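Local coordinates for protein (tenascin) (Gallus gallus, PDB 1QR4), which is an adhesion-related protein of the extracellular matrix, seen here as two consecutive fibronectin type III domains of a segment that probably binds heparin and contactin, at residues 122-128 against 162-168; 109-115 against 146-152; 8-13 against 75-79. All coordinates share one frame. Residues are numbered along the deposited sequence.

The three contacts sample two fibronectin type III domains. Interactions 1 and 2 belong to the second domain and lie in its two facing sheets: interaction 1 pairs the middle strands of the four-stranded sheet, interaction 2 the central and one outer strand of the three-stranded sheet. They meet in the core, where W115 touches both Y125 and I164. Both are held chiefly by backbone hydrogen bonds and have one buried and one more open face. Interaction 3, in the first domain, its centre about 39 Å from that of interaction 1, runs between sheets instead: its contact is largely buried apolar packing, with a lysine of the putative heparin site at its margin.

Interaction 1: residues 122-128 against 162-168; sequences VDSYRVS and VNIISVK
A classic beta bulge opens this strand pair: D123 and S124 both face V167, and both amides reach one acceptor, with D123 N to V167 O at 2.9 Å and S124 N to V167 O at 3.0 Å. D123 makes the extra room with phi/psi -85/-48, while its OD2 takes a hydrogen bond from the G169 amide. Beyond the bulge, 124-128 and 162-168 run antiparallel, their axes 4.4 Å apart at closest and 159° between directions. S124-V167, R126-I165 and S128-N163 are hydrogen-bonded pairs. V167 N to S124 O is 2.9 Å; R126 N to I165 O and I165 N to R126 O are 2.7 and 2.9 Å; S128 N to N163 O and N163 N to S128 O are 2.8 and 3.0 Å. Y125-S166 and V127-I164 are the intervening non-hydrogen-bonded pairs, with CA atoms 4.5 and 4.4 Å apart. These are the two middle strands of the four-stranded sheet of a fibronectin type III sandwich, C and F in the usual lettering. Y125 (chi1 m), V127 (t) and I164 (m, t) turn their side chains to the buried face, against W115 of the other sheet; V127 CG1 sits 4.1 Å from I164 CG1. S166 shares that face, its OG hydrogen-bonded to G96 O. The other face carries S124, R126, S128, N163, I165 and V167. There the poorly ordered R126 guanidinium lies over V167, NH2 to CG2 4.0 Å, and makes a long, weak ion pair with E172. At the far end a water donates to N163 OD1 at 3.0 Å and hydrogen-bonds S128 OG at 3.2 Å.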
ATOM      1  N   VAL A 122       8.070  -9.443  -2.675  1.00 60.50           N
ATOM      2  CA  VAL A 122       9.007  -8.361  -2.383  1.00 54.55           C
ATOM      3  C   VAL A 122      10.431  -8.645  -2.845  1.00 53.01           C
ATOM      4  O   VAL A 122      10.971  -9.724  -2.588  1.00 54.21           O
ATOM      5  CB  VAL A 122       9.006  -8.031  -0.860  1.00 66.21           C
ATOM      6  CG1 VAL A 122       8.855  -9.303  -0.038  1.00 66.43           C
ATOM      7  CG2 VAL A 122      10.286  -7.309  -0.459  1.00 51.48           C
ATOM      8  N   ASP A 123      11.043  -7.651  -3.491  1.00 58.82           N
ATOM      9  CA  ASP A 123      12.408  -7.770  -4.003  1.00 61.23           C
ATOM     10  C   ASP A 123      13.472  -7.462  -2.954  1.00 71.57           C
ATOM     11  O   ASP A 123      14.449  -8.205  -2.830  1.00 86.86           O
ATOM     12  CB  ASP A 123      12.635  -6.842  -5.198  1.00 57.50           C
ATOM     13  CG  ASP A 123      11.697  -7.112  -6.349  1.00 51.47           C
ATOM     14  OD1 ASP A 123      10.944  -8.112  -6.317  1.00 44.98           O
ATOM     15  OD2 ASP A 123      11.726  -6.303  -7.299  1.00 55.83           O
ATOM     16  N   SER A 124      13.299  -6.351  -2.232  1.00 65.25           N
ATOM     17  CA  SER A 124      14.249  -5.928  -1.190  1.00 51.79           C
ATOM     18  C   SER A 124      13.606  -5.110  -0.051  1.00 50.88           C
ATOM     19  O   SER A 124      12.389  -4.914  -0.023  1.00 58.60           O
ATOM     20  CB  SER A 124      15.402  -5.126  -1.823  1.00 44.56           C
ATOM     21  OG  SER A 124      14.927  -3.988  -2.529  1.00 46.66           O
ATOM     22  N   TYR A 125      14.429  -4.668   0.904  1.00 44.39           N
ATOM     23  CA  TYR A 125      13.963  -3.855   2.031  1.00 27.35           C
ATOM     24  C   TYR A 125      14.938  -2.708   2.260  1.00 30.37           C
ATOM     25  O   TYR A 125      16.146  -2.911   2.199  1.00 41.53           O
ATOM     26  CB  TYR A 125      13.919  -4.672   3.321  1.00 11.91           C
ATOM     27  CG  TYR A 125      12.970  -5.838   3.317  1.00 20.08           C
ATOM     28  CD1 TYR A 125      11.619  -5.658   3.592  1.00 30.28           C
ATOM     29  CD2 TYR A 125      13.426  -7.133   3.073  1.00 33.29           C
ATOM     30  CE1 TYR A 125      10.743  -6.737   3.626  1.00 21.16           C
ATOM     31  CE2 TYR A 125      12.556  -8.219   3.100  1.00 28.49           C
ATOM     32  CZ  TYR A 125      11.220  -8.010   3.379  1.00 34.74           C
ATOM     33  OH  TYR A 125      10.359  -9.078   3.420  1.00 55.83           O
ATOM     34  N   ARG A 126      14.432  -1.502   2.493  1.00 39.01           N
ATOM     35  CA  ARG A 126      15.315  -0.374   2.777  1.00 44.20           C
ATOM     36  C   ARG A 126      15.237  -0.018   4.269  1.00 44.92           C
ATOM     37  O   ARG A 126      14.228   0.515   4.763  1.00 46.68           O
ATOM     38  CB  ARG A 126      15.006   0.833   1.887  1.00 45.96           C
ATOM     39  CG  ARG A 126      16.061   1.049   0.806  1.00 69.24           C
ATOM     40  CD  ARG A 126      15.995   2.449   0.191  1.00 88.68           C
ATOM     41  NE  ARG A 126      15.001   2.553  -0.878  1.00 99.97           N
ATOM     42  CZ  ARG A 126      15.158   2.046  -2.099  1.00100.00           C
ATOM     43  NH1 ARG A 126      16.271   1.393  -2.418  1.00 97.29           N
ATOM     44  NH2 ARG A 126      14.202   2.203  -3.008  1.00 99.92           N
ATOM     45  N   VAL A 127      16.291  -0.401   4.989  1.00 38.07           N
ATOM     46  CA  VAL A 127      16.417  -0.169   6.423  1.00 32.81           C
ATOM     47  C   VAL A 127      17.203   1.099   6.692  1.00 26.26           C
ATOM     48  O   VAL A 127      18.419   1.129   6.511  1.00 33.00           O
ATOM     49  CB  VAL A 127      17.168  -1.333   7.116  1.00 23.24           C
ATOM     50  CG1 VAL A 127      17.202  -1.112   8.610  1.00 22.39           C
ATOM     51  CG2 VAL A 127      16.512  -2.661   6.793  1.00 33.73           C
ATOM     52  N   SER A 128      16.512   2.150   7.110  1.00 27.16           N
ATOM     53  CA  SER A 128      17.196   3.395   7.435  1.00 29.63           C
ATOM     54  C   SER A 128      17.305   3.567   8.964  1.00 31.75           C
ATOM     55  O   SER A 128      16.519   2.995   9.720  1.00 31.90           O
ATOM     56  CB  SER A 128      16.475   4.588   6.806  1.00 25.54           C
ATOM     57  OG  SER A 128      15.231   4.840   7.440  1.00 55.86           O
ATOM     58  N   VAL A 162      14.609   3.838  13.676  1.00 24.67           N
ATOM     59  CA  VAL A 162      14.852   2.842  12.638  1.00 30.64           C
ATOM     60  C   VAL A 162      13.626   2.501  11.842  1.00 30.52           C
ATOM     61  O   VAL A 162      12.713   1.864  12.347  1.00 39.22           O
ATOM     62  CB  VAL A 162      15.400   1.520  13.220  1.00 41.63           C
ATOM     63  CG1 VAL A 162      15.504   0.446  12.132  1.00 24.61           C
ATOM     64  CG2 VAL A 162      16.757   1.758  13.855  1.00 42.45           C
ATOM     65  N   ASN A 163      13.690   2.834  10.556  1.00 37.23           N
ATOM     66  CA  ASN A 163      12.617   2.605   9.601  1.00 27.55           C
ATOM     67  C   ASN A 163      12.979   1.491   8.635  1.00 23.07           C
ATOM     68  O   ASN A 163      14.135   1.340   8.239  1.00 26.17           O
ATOM     69  CB  ASN A 163      12.374   3.876   8.800  1.00 16.42           C
ATOM     70  CG  ASN A 163      12.206   5.104   9.684  1.00 36.24           C
ATOM     71  OD1 ASN A 163      13.085   5.966   9.746  1.00 42.41           O
ATOM     72  ND2 ASN A 163      11.065   5.199  10.358  1.00 38.94           N
ATOM     73  N   ILE A 164      11.978   0.711   8.262  1.00 31.66           N
ATOM     74  CA  ILE A 164      12.153  -0.385   7.316  1.00 35.95           C
ATOM     75  C   ILE A 164      11.047  -0.267   6.264  1.00 34.48           C
ATOM     76  O   ILE A 164       9.874  -0.059   6.601  1.00 34.98           O
ATOM     77  CB  ILE A 164      12.079  -1.745   8.015  1.00 32.64           C
ATOM     78  CG1 ILE A 164      13.179  -1.826   9.079  1.00 46.61           C
ATOM     79  CG2 ILE A 164      12.236  -2.871   6.994  1.00 17.65           C
ATOM     80  CD1 ILE A 164      13.138  -3.088   9.918  1.00 46.51           C
ATOM     81  N   ILE A 165      11.432  -0.364   4.992  1.00 34.30           N
ATOM     82  CA  ILE A 165      10.491  -0.239   3.881  1.00 26.53           C
ATOM     83  C   ILE A 165      10.654  -1.391   2.918  1.00 28.78           C
ATOM     84  O   ILE A 165      11.777  -1.827   2.679  1.00 33.36           O
ATOM     85  CB  ILE A 165      10.777   1.061   3.107  1.00 18.35           C
ATOM     86  CG1 ILE A 165      10.283   2.264   3.895  1.00 34.00           C
ATOM     87  CG2 ILE A 165      10.135   1.047   1.745  1.00 41.92           C
ATOM     88  CD1 ILE A 165      10.665   3.592   3.281  1.00 48.33           C
ATOM     89  N   SER A 166       9.541  -1.896   2.385  1.00 24.93           N
ATOM     90  CA  SER A 166       9.578  -2.981   1.392  1.00 23.92           C
ATOM     91  C   SER A 166       9.702  -2.358   0.006  1.00 28.91           C
ATOM     92  O   SER A 166       9.133  -1.286  -0.257  1.00 37.45           O
ATOM     93  CB  SER A 166       8.293  -3.792   1.395  1.00 19.11           C
ATOM     94  OG  SER A 166       8.046  -4.352   2.657  1.00 42.09           O
ATOM     95  N   VAL A 167      10.409  -3.042  -0.888  1.00 32.20           N
ATOM     96  CA  VAL A 167      10.589  -2.555  -2.248  1.00 38.94           C
ATOM     97  C   VAL A 167      10.370  -3.671  -3.266  1.00 43.38           C
ATOM     98  O   VAL A 167      10.859  -4.787  -3.106  1.00 46.74           O
ATOM     99  CB  VAL A 167      12.000  -1.955  -2.463  1.00 31.26           C
ATOM    100  CG1 VAL A 167      12.111  -1.373  -3.866  1.00 57.48           C
ATOM    101  CG2 VAL A 167      12.281  -0.883  -1.446  1.00 35.45           C
ATOM    102  N   LYS A 168       9.588  -3.368  -4.290  1.00 38.29           N
ATOM    103  CA  LYS A 168       9.325  -4.322  -5.354  1.00 43.08           C
ATOM    104  C   LYS A 168       9.328  -3.503  -6.638  1.00 40.89           C
ATOM    105  O   LYS A 168       8.505  -2.605  -6.825  1.00 36.33           O
ATOM    106  CB  LYS A 168       7.990  -5.033  -5.146  1.00 32.33           C
ATOM    107  CG  LYS A 168       7.802  -6.246  -6.048  1.00 69.24           C
ATOM    108  CD  LYS A 168       6.684  -6.038  -7.067  1.00 83.36           C
ATOM    109  CE  LYS A 168       6.663  -7.143  -8.130  1.00 78.25           C
ATOM    110  NZ  LYS A 168       7.841  -7.098  -9.062  1.00 75.88           N
TER
HETATM  111  O   HOH W   1      15.977   6.865   9.763  1.00 88.02           O

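Interaction 2: residues 109-115 against 146-152; sequences NSATVSW and KTRTKLV
From N109 the chain enters an antiparallel pairing with 146-152, axes 4.7 Å apart at closest and directions 154° apart. S110 brings CB to 3.1 Å from L151 O. A111 forms a hydrogen-bonded pair with L151: A111 N to L151 O 3.2 Å, L151 N to A111 O 2.8 Å. T112, opposite K150, faces outward. V113 (chi1 p) turns inward and pairs with T149: T149 N to V113 O is 2.9 Å, whereas V113 N to T149 O, also 2.9 Å, is weak; V113 CG1 packs 4.0 Å from L151 CG. S114 (t), opposite R148, donates from OG to T147 O at 3.3 Å, and the R148 guanidinium lays a face over S114 CB. W115 (p, chi2 87°) donates N to T147 O at 3.1 Å and accepts T147 OG1 at W115 O, 2.7 Å; R148 CA makes a CH-pi contact over the face of W115, 4.0 Å from the centroid of the W115 six-membered ring. Such a core tryptophan on the central strand of the three-stranded sheet is a hallmark of fibronectin type III domains.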
ATOM      1  N   ASN A 109      28.023  -0.991  20.275  1.00 82.76           N
ATOM      2  CA  ASN A 109      28.240  -0.617  18.867  1.00 82.80           C
ATOM      3  C   ASN A 109      27.466  -1.334  17.756  1.00 71.83           C
ATOM      4  O   ASN A 109      27.590  -0.966  16.584  1.00 58.04           O
ATOM      5  CB  ASN A 109      29.733  -0.698  18.534  1.00 78.60           C
ATOM      6  CG  ASN A 109      30.510   0.480  19.072  1.00 88.01           C
ATOM      7  OD1 ASN A 109      30.803   0.555  20.265  1.00 67.45           O
ATOM      8  ND2 ASN A 109      30.832   1.421  18.196  1.00 83.38           N
ATOM      9  N   SER A 110      26.662  -2.333  18.102  1.00 61.63           N
ATOM     10  CA  SER A 110      25.925  -3.055  17.073  1.00 62.55           C
ATOM     11  C   SER A 110      24.618  -3.679  17.539  1.00 63.92           C
ATOM     12  O   SER A 110      24.494  -4.104  18.690  1.00 66.40           O
ATOM     13  CB  SER A 110      26.804  -4.153  16.494  1.00 78.63           C
ATOM     14  OG  SER A 110      27.148  -5.083  17.506  1.00 88.12           O
ATOM     15  N   ALA A 111      23.671  -3.796  16.607  1.00 54.35           N
ATOM     16  CA  ALA A 111      22.368  -4.375  16.909  1.00 47.58           C
ATOM     17  C   ALA A 111      21.780  -5.128  15.733  1.00 47.60           C
ATOM     18  O   ALA A 111      21.938  -4.735  14.578  1.00 55.94           O
ATOM     19  CB  ALA A 111      21.400  -3.297  17.365  1.00 54.62           C
ATOM     20  N   THR A 112      21.095  -6.219  16.046  1.00 43.68           N
ATOM     21  CA  THR A 112      20.459  -7.039  15.037  1.00 52.27           C
ATOM     22  C   THR A 112      18.985  -6.659  14.937  1.00 55.47           C
ATOM     23  O   THR A 112      18.188  -6.996  15.819  1.00 57.63           O
ATOM     24  CB  THR A 112      20.578  -8.560  15.376  1.00 63.54           C
ATOM     25  OG1 THR A 112      21.946  -8.974  15.274  1.00 76.36           O
ATOM     26  CG2 THR A 112      19.728  -9.418  14.425  1.00 62.24           C
ATOM     27  N   VAL A 113      18.641  -5.908  13.890  1.00 50.33           N
ATOM     28  CA  VAL A 113      17.255  -5.521  13.651  1.00 34.70           C
ATOM     29  C   VAL A 113      16.633  -6.603  12.778  1.00 33.07           C
ATOM     30  O   VAL A 113      17.259  -7.099  11.844  1.00 38.17           O
ATOM     31  CB  VAL A 113      17.151  -4.128  12.993  1.00 36.28           C
ATOM     32  CG1 VAL A 113      18.078  -4.021  11.813  1.00 28.76           C
ATOM     33  CG2 VAL A 113      15.720  -3.850  12.591  1.00 38.38           C
ATOM     34  N   SER A 114      15.429  -7.021  13.141  1.00 30.69           N
ATOM     35  CA  SER A 114      14.721  -8.064  12.413  1.00 34.61           C
ATOM     36  C   SER A 114      13.282  -7.605  12.141  1.00 37.29           C
ATOM     37  O   SER A 114      12.785  -6.687  12.799  1.00 39.85           O
ATOM     38  CB  SER A 114      14.735  -9.343  13.242  1.00 28.44           C
ATOM     39  OG  SER A 114      13.915 -10.338  12.670  1.00 56.23           O
ATOM     40  N   TRP A 115      12.626  -8.209  11.149  1.00 42.06           N
ATOM     41  CA  TRP A 115      11.243  -7.831  10.805  1.00 42.64           C
ATOM     42  C   TRP A 115      10.441  -8.981  10.257  1.00 27.85           C
ATOM     43  O   TRP A 115      10.996  -9.913   9.709  1.00 34.85           O
ATOM     44  CB  TRP A 115      11.223  -6.711   9.760  1.00 33.45           C
ATOM     45  CG  TRP A 115      11.991  -7.066   8.538  1.00 37.25           C
ATOM     46  CD1 TRP A 115      11.526  -7.732   7.445  1.00 30.01           C
ATOM     47  CD2 TRP A 115      13.391  -6.847   8.316  1.00 35.36           C
ATOM     48  NE1 TRP A 115      12.552  -7.954   6.559  1.00 38.28           N
ATOM     49  CE2 TRP A 115      13.708  -7.421   7.065  1.00 29.53           C
ATOM     50  CE3 TRP A 115      14.410  -6.223   9.055  1.00 22.68           C
ATOM     51  CZ2 TRP A 115      15.006  -7.393   6.530  1.00 37.99           C
ATOM     52  CZ3 TRP A 115      15.705  -6.194   8.523  1.00 35.04           C
ATOM     53  CH2 TRP A 115      15.987  -6.777   7.272  1.00 34.18           C
ATOM     54  N   LYS A 146      15.862 -12.352   2.902  1.00 57.68           N
ATOM     55  CA  LYS A 146      16.401 -12.044   4.227  1.00 59.00           C
ATOM     56  C   LYS A 146      15.342 -11.383   5.093  1.00 66.50           C
ATOM     57  O   LYS A 146      14.570 -10.545   4.620  1.00 71.65           O
ATOM     58  CB  LYS A 146      17.628 -11.131   4.121  1.00 61.55           C
ATOM     59  CG  LYS A 146      18.718 -11.662   3.197  1.00 78.55           C
ATOM     60  CD  LYS A 146      20.047 -10.967   3.448  1.00 99.59           C
ATOM     61  CE  LYS A 146      20.620 -11.351   4.816  1.00 99.81           C
ATOM     62  NZ  LYS A 146      21.941 -10.715   5.128  1.00 99.74           N
ATOM     63  N   THR A 147      15.326 -11.757   6.370  1.00 58.06           N
ATOM     64  CA  THR A 147      14.353 -11.236   7.321  1.00 44.31           C
ATOM     65  C   THR A 147      15.016 -10.490   8.484  1.00 50.69           C
ATOM     66  O   THR A 147      14.351 -10.114   9.453  1.00 53.32           O
ATOM     67  CB  THR A 147      13.470 -12.389   7.846  1.00 52.49           C
ATOM     68  OG1 THR A 147      12.582 -11.918   8.864  1.00 67.41           O
ATOM     69  CG2 THR A 147      14.332 -13.505   8.407  1.00 61.05           C
ATOM     70  N   ARG A 148      16.320 -10.239   8.367  1.00 52.49           N
ATOM     71  CA  ARG A 148      17.066  -9.536   9.415  1.00 51.93           C
ATOM     72  C   ARG A 148      18.418  -9.016   8.944  1.00 45.05           C
ATOM     73  O   ARG A 148      18.943  -9.452   7.919  1.00 51.67           O
ATOM     74  CB  ARG A 148      17.296 -10.449  10.631  1.00 58.68           C
ATOM     75  CG  ARG A 148      18.249 -11.625  10.395  1.00 48.78           C
ATOM     76  CD  ARG A 148      18.471 -12.428  11.665  1.00 68.23           C
ATOM     77  NE  ARG A 148      17.208 -12.867  12.263  1.00 87.39           N
ATOM     78  CZ  ARG A 148      17.055 -13.188  13.547  1.00 90.87           C
ATOM     79  NH1 ARG A 148      18.089 -13.124  14.374  1.00 83.98           N
ATOM     80  NH2 ARG A 148      15.862 -13.543  14.013  1.00 84.81           N
ATOM     81  N   THR A 149      18.970  -8.068   9.693  1.00 43.17           N
ATOM     82  CA  THR A 149      20.286  -7.527   9.377  1.00 46.94           C
ATOM     83  C   THR A 149      20.985  -6.989  10.621  1.00 54.91           C
ATOM     84  O   THR A 149      20.370  -6.766  11.671  1.00 59.41           O
ATOM     85  CB  THR A 149      20.265  -6.438   8.265  1.00 39.31           C
ATOM     86  OG1 THR A 149      21.549  -6.385   7.621  1.00 43.73           O
ATOM     87  CG2 THR A 149      19.969  -5.064   8.859  1.00 53.92           C
ATOM     88  N   LYS A 150      22.287  -6.790  10.469  1.00 58.17           N
ATOM     89  CA  LYS A 150      23.147  -6.312  11.526  1.00 64.27           C
ATOM     90  C   LYS A 150      23.513  -4.865  11.267  1.00 58.77           C
ATOM     91  O   LYS A 150      23.818  -4.490  10.134  1.00 51.84           O
ATOM     92  CB  LYS A 150      24.419  -7.175  11.557  1.00 83.98           C
ATOM     93  CG  LYS A 150      25.139  -7.267  10.198  1.00 99.10           C
ATOM     94  CD  LYS A 150      26.333  -8.221  10.201  1.00100.00           C
ATOM     95  CE  LYS A 150      25.902  -9.684  10.206  1.00 99.93           C
ATOM     96  NZ  LYS A 150      27.072 -10.596  10.021  1.00 99.96           N
ATOM     97  N   LEU A 151      23.404  -4.041  12.303  1.00 47.99           N
ATOM     98  CA  LEU A 151      23.777  -2.640  12.188  1.00 52.54           C
ATOM     99  C   LEU A 151      25.113  -2.508  12.919  1.00 55.97           C
ATOM    100  O   LEU A 151      25.324  -3.153  13.953  1.00 57.24           O
ATOM    101  CB  LEU A 151      22.705  -1.724  12.799  1.00 54.39           C
ATOM    102  CG  LEU A 151      21.309  -1.695  12.158  1.00 46.89           C
ATOM    103  CD1 LEU A 151      20.501  -0.540  12.715  1.00 38.13           C
ATOM    104  CD2 LEU A 151      21.428  -1.539  10.664  1.00 49.30           C
ATOM    105  N   VAL A 152      26.035  -1.742  12.339  1.00 41.69           N
ATOM    106  CA  VAL A 152      27.356  -1.542  12.931  1.00 41.23           C
ATOM    107  C   VAL A 152      27.710  -0.076  12.993  1.00 54.59           C
ATOM    108  O   VAL A 152      27.009   0.762  12.425  1.00 69.32           O
ATOM    109  CB  VAL A 152      28.458  -2.249  12.132  1.00 50.36           C
ATOM    110  CG1 VAL A 152      28.157  -3.744  12.021  1.00 37.86           C
ATOM    111  CG2 VAL A 152      28.618  -1.594  10.753  1.00 37.35           C
TER

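Interaction 3: residues 8-13 against 75-79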
ATOM      1  N   ASP A   8     -26.149   7.190 -20.834  1.00 56.85           N
ATOM      2  CA  ASP A   8     -24.956   8.034 -20.530  1.00 62.45           C
ATOM      3  C   ASP A   8     -24.124   7.303 -19.479  1.00 71.52           C
ATOM      4  O   ASP A   8     -24.665   6.864 -18.465  1.00 83.44           O
ATOM      5  CB  ASP A   8     -25.423   9.390 -19.984  1.00 58.54           C
ATOM      6  CG  ASP A   8     -24.294  10.391 -19.843  1.00 70.81           C
ATOM      7  OD1 ASP A   8     -23.512  10.562 -20.802  1.00 74.10           O
ATOM      8  OD2 ASP A   8     -24.199  11.024 -18.776  1.00 78.11           O
ATOM      9  N   ASN A   9     -22.825   7.142 -19.717  1.00 68.94           N
ATOM     10  CA  ASN A   9     -21.972   6.450 -18.745  1.00 71.32           C
ATOM     11  C   ASN A   9     -21.246   7.404 -17.789  1.00 64.22           C
ATOM     12  O   ASN A   9     -21.165   8.607 -18.042  1.00 77.57           O
ATOM     13  CB  ASN A   9     -20.955   5.554 -19.458  1.00 57.18           C
ATOM     14  CG  ASN A   9     -19.875   6.337 -20.166  1.00 40.97           C
ATOM     15  OD1 ASN A   9     -20.040   7.513 -20.486  1.00 61.11           O
ATOM     16  ND2 ASN A   9     -18.757   5.681 -20.421  1.00 37.64           N
ATOM     17  N   PRO A  10     -20.758   6.883 -16.650  1.00 40.49           N
ATOM     18  CA  PRO A  10     -20.040   7.696 -15.668  1.00 29.64           C
ATOM     19  C   PRO A  10     -18.743   8.145 -16.304  1.00 33.33           C
ATOM     20  O   PRO A  10     -17.991   7.321 -16.806  1.00 40.74           O
ATOM     21  CB  PRO A  10     -19.752   6.695 -14.553  1.00 30.31           C
ATOM     22  CG  PRO A  10     -20.897   5.753 -14.640  1.00 37.79           C
ATOM     23  CD  PRO A  10     -20.994   5.530 -16.124  1.00 49.14           C
ATOM     24  N   LYS A  11     -18.474   9.441 -16.299  1.00 35.82           N
ATOM     25  CA  LYS A  11     -17.239   9.924 -16.899  1.00 36.80           C
ATOM     26  C   LYS A  11     -16.108  10.112 -15.892  1.00 36.52           C
ATOM     27  O   LYS A  11     -16.313  10.062 -14.682  1.00 38.15           O
ATOM     28  CB  LYS A  11     -17.489  11.228 -17.655  1.00 49.26           C
ATOM     29  CG  LYS A  11     -18.621  11.135 -18.664  1.00 88.52           C
ATOM     30  CD  LYS A  11     -18.710  12.370 -19.560  1.00 99.89           C
ATOM     31  CE  LYS A  11     -17.771  12.270 -20.760  1.00 99.97           C
ATOM     32  NZ  LYS A  11     -18.102  11.106 -21.633  1.00 99.81           N
ATOM     33  N   ASP A  12     -14.910  10.312 -16.427  1.00 34.31           N
ATOM     34  CA  ASP A  12     -13.687  10.526 -15.667  1.00 32.09           C
ATOM     35  C   ASP A  12     -13.481   9.755 -14.380  1.00 32.24           C
ATOM     36  O   ASP A  12     -13.360  10.335 -13.305  1.00 33.17           O
ATOM     37  CB  ASP A  12     -13.445  12.019 -15.454  1.00 41.59           C
ATOM     38  CG  ASP A  12     -13.258  12.763 -16.766  1.00 56.94           C
ATOM     39  OD1 ASP A  12     -12.156  12.671 -17.353  1.00 61.41           O
ATOM     40  OD2 ASP A  12     -14.224  13.412 -17.225  1.00 64.84           O
ATOM     41  N   LEU A  13     -13.417   8.437 -14.511  1.00 21.60           N
ATOM     42  CA  LEU A  13     -13.180   7.557 -13.383  1.00 22.77           C
ATOM     43  C   LEU A  13     -11.678   7.526 -13.113  1.00 26.16           C
ATOM     44  O   LEU A  13     -10.890   7.090 -13.954  1.00 35.34           O
ATOM     45  CB  LEU A  13     -13.682   6.153 -13.700  1.00 16.60           C
ATOM     46  CG  LEU A  13     -13.499   5.066 -12.625  1.00 26.09           C
ATOM     47  CD1 LEU A  13     -14.272   5.442 -11.356  1.00 10.60           C
ATOM     48  CD2 LEU A  13     -13.981   3.706 -13.153  1.00  8.01           C
ATOM     49  N   LEU A  75     -16.998   0.893 -13.554  1.00 25.47           N
ATOM     50  CA  LEU A  75     -18.207   1.445 -12.981  1.00 24.47           C
ATOM     51  C   LEU A  75     -19.245   1.587 -14.079  1.00 32.68           C
ATOM     52  O   LEU A  75     -18.920   1.923 -15.219  1.00 29.62           O
ATOM     53  CB  LEU A  75     -17.907   2.817 -12.390  1.00 18.03           C
ATOM     54  CG  LEU A  75     -19.042   3.438 -11.607  1.00  7.22           C
ATOM     55  CD1 LEU A  75     -19.303   2.627 -10.359  1.00 12.69           C
ATOM     56  CD2 LEU A  75     -18.656   4.826 -11.263  1.00 29.19           C
ATOM     57  N   VAL A  76     -20.500   1.380 -13.712  1.00 32.54           N
ATOM     58  CA  VAL A  76     -21.602   1.464 -14.647  1.00 37.34           C
ATOM     59  C   VAL A  76     -22.862   1.976 -13.956  1.00 33.61           C
ATOM     60  O   VAL A  76     -23.128   1.639 -12.804  1.00 33.51           O
ATOM     61  CB  VAL A  76     -21.887   0.076 -15.268  1.00 31.82           C
ATOM     62  CG1 VAL A  76     -22.035  -0.967 -14.186  1.00 32.37           C
ATOM     63  CG2 VAL A  76     -23.139   0.117 -16.110  1.00 39.42           C
ATOM     64  N   ALA A  77     -23.622   2.810 -14.663  1.00 35.07           N
ATOM     65  CA  ALA A  77     -24.871   3.346 -14.139  1.00 25.33           C
ATOM     66  C   ALA A  77     -26.045   2.429 -14.541  1.00 36.34           C
ATOM     67  O   ALA A  77     -26.276   2.185 -15.723  1.00 59.42           O
ATOM     68  CB  ALA A  77     -25.088   4.783 -14.654  1.00 19.76           C
ATOM     69  N   GLU A  78     -26.713   1.849 -13.548  1.00 41.32           N
ATOM     70  CA  GLU A  78     -27.853   0.974 -13.782  1.00 39.87           C
ATOM     71  C   GLU A  78     -29.085   1.868 -13.775  1.00 57.84           C
ATOM     72  O   GLU A  78     -29.471   2.397 -12.728  1.00 52.01           O
ATOM     73  CB  GLU A  78     -27.964  -0.094 -12.688  1.00 25.19           C
ATOM     74  CG  GLU A  78     -26.771  -1.056 -12.610  1.00 25.60           C
ATOM     75  CD  GLU A  78     -26.972  -2.217 -11.615  1.00 42.82           C
ATOM     76  OE1 GLU A  78     -28.012  -2.267 -10.920  1.00 52.23           O
ATOM     77  OE2 GLU A  78     -26.089  -3.098 -11.529  1.00 44.63           O
ATOM     78  N   LYS A  79     -29.668   2.061 -14.962  1.00 74.55           N
ATOM     79  CA  LYS A  79     -30.860   2.906 -15.184  1.00 68.03           C
ATOM     80  C   LYS A  79     -32.204   2.233 -14.834  1.00 48.91           C
ATOM     81  O   LYS A  79     -33.241   2.900 -14.757  1.00 50.89           O
ATOM     82  CB  LYS A  79     -30.871   3.406 -16.645  1.00 72.33           C
ATOM     83  CG  LYS A  79     -29.533   4.020 -17.092  1.00 65.47           C
ATOM     84  CD  LYS A  79     -29.476   4.316 -18.587  1.00 52.12           C
ATOM     85  CE  LYS A  79     -28.089   4.825 -18.994  1.00 62.60           C
ATOM     86  NZ  LYS A  79     -28.016   5.342 -20.392  1.00 49.39           N
TER
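In the first fibronectin type III domain, residues 8-13 lead into the first strand of the three-stranded sheet, and 75-79 end a middle strand of the four-stranded sheet opposite. The segments run roughly antiparallel, end-to-end directions 158° apart, but no clear hydrogen bond joins them: side chains pack between the two sheets at one end of the sandwich.

P10 sits at the centre, its CA-CB bond aimed at the other segment. The ring, puckered C-gamma exo, brings CB to 3.9 Å from L75 CD2 and CG to 4.3 Å from A77 CB, while P10 O accepts a hydrogen bond from T87 OG1. L75 and L13 adopt the same rotamer, chi1 t and chi2 p, and point toward each other, with L13 CD2 4.1 Å from L75 CB; W27, on strand 22-28, the neighbour of L13's strand in the same sheet, touches both leucines. A77 offers a methyl, its CB also 4.4 Å from D8 O. V76 (p), by strand alternation, turns away and packs on R38 instead.

The backbone turn at D12, with an unusual phi/psi of 37/63, precedes L13, whose side chain points toward 75-79. At the other end D8 (t) turns its carboxylate away, OD2 accepting from V31 N. K79, one of the residues of the putative heparin-binding site, has chi1 m and then an all-trans chain, which carries its amine alongside the first modelled residue: K79 NZ lies 2.7 Å from D8 N.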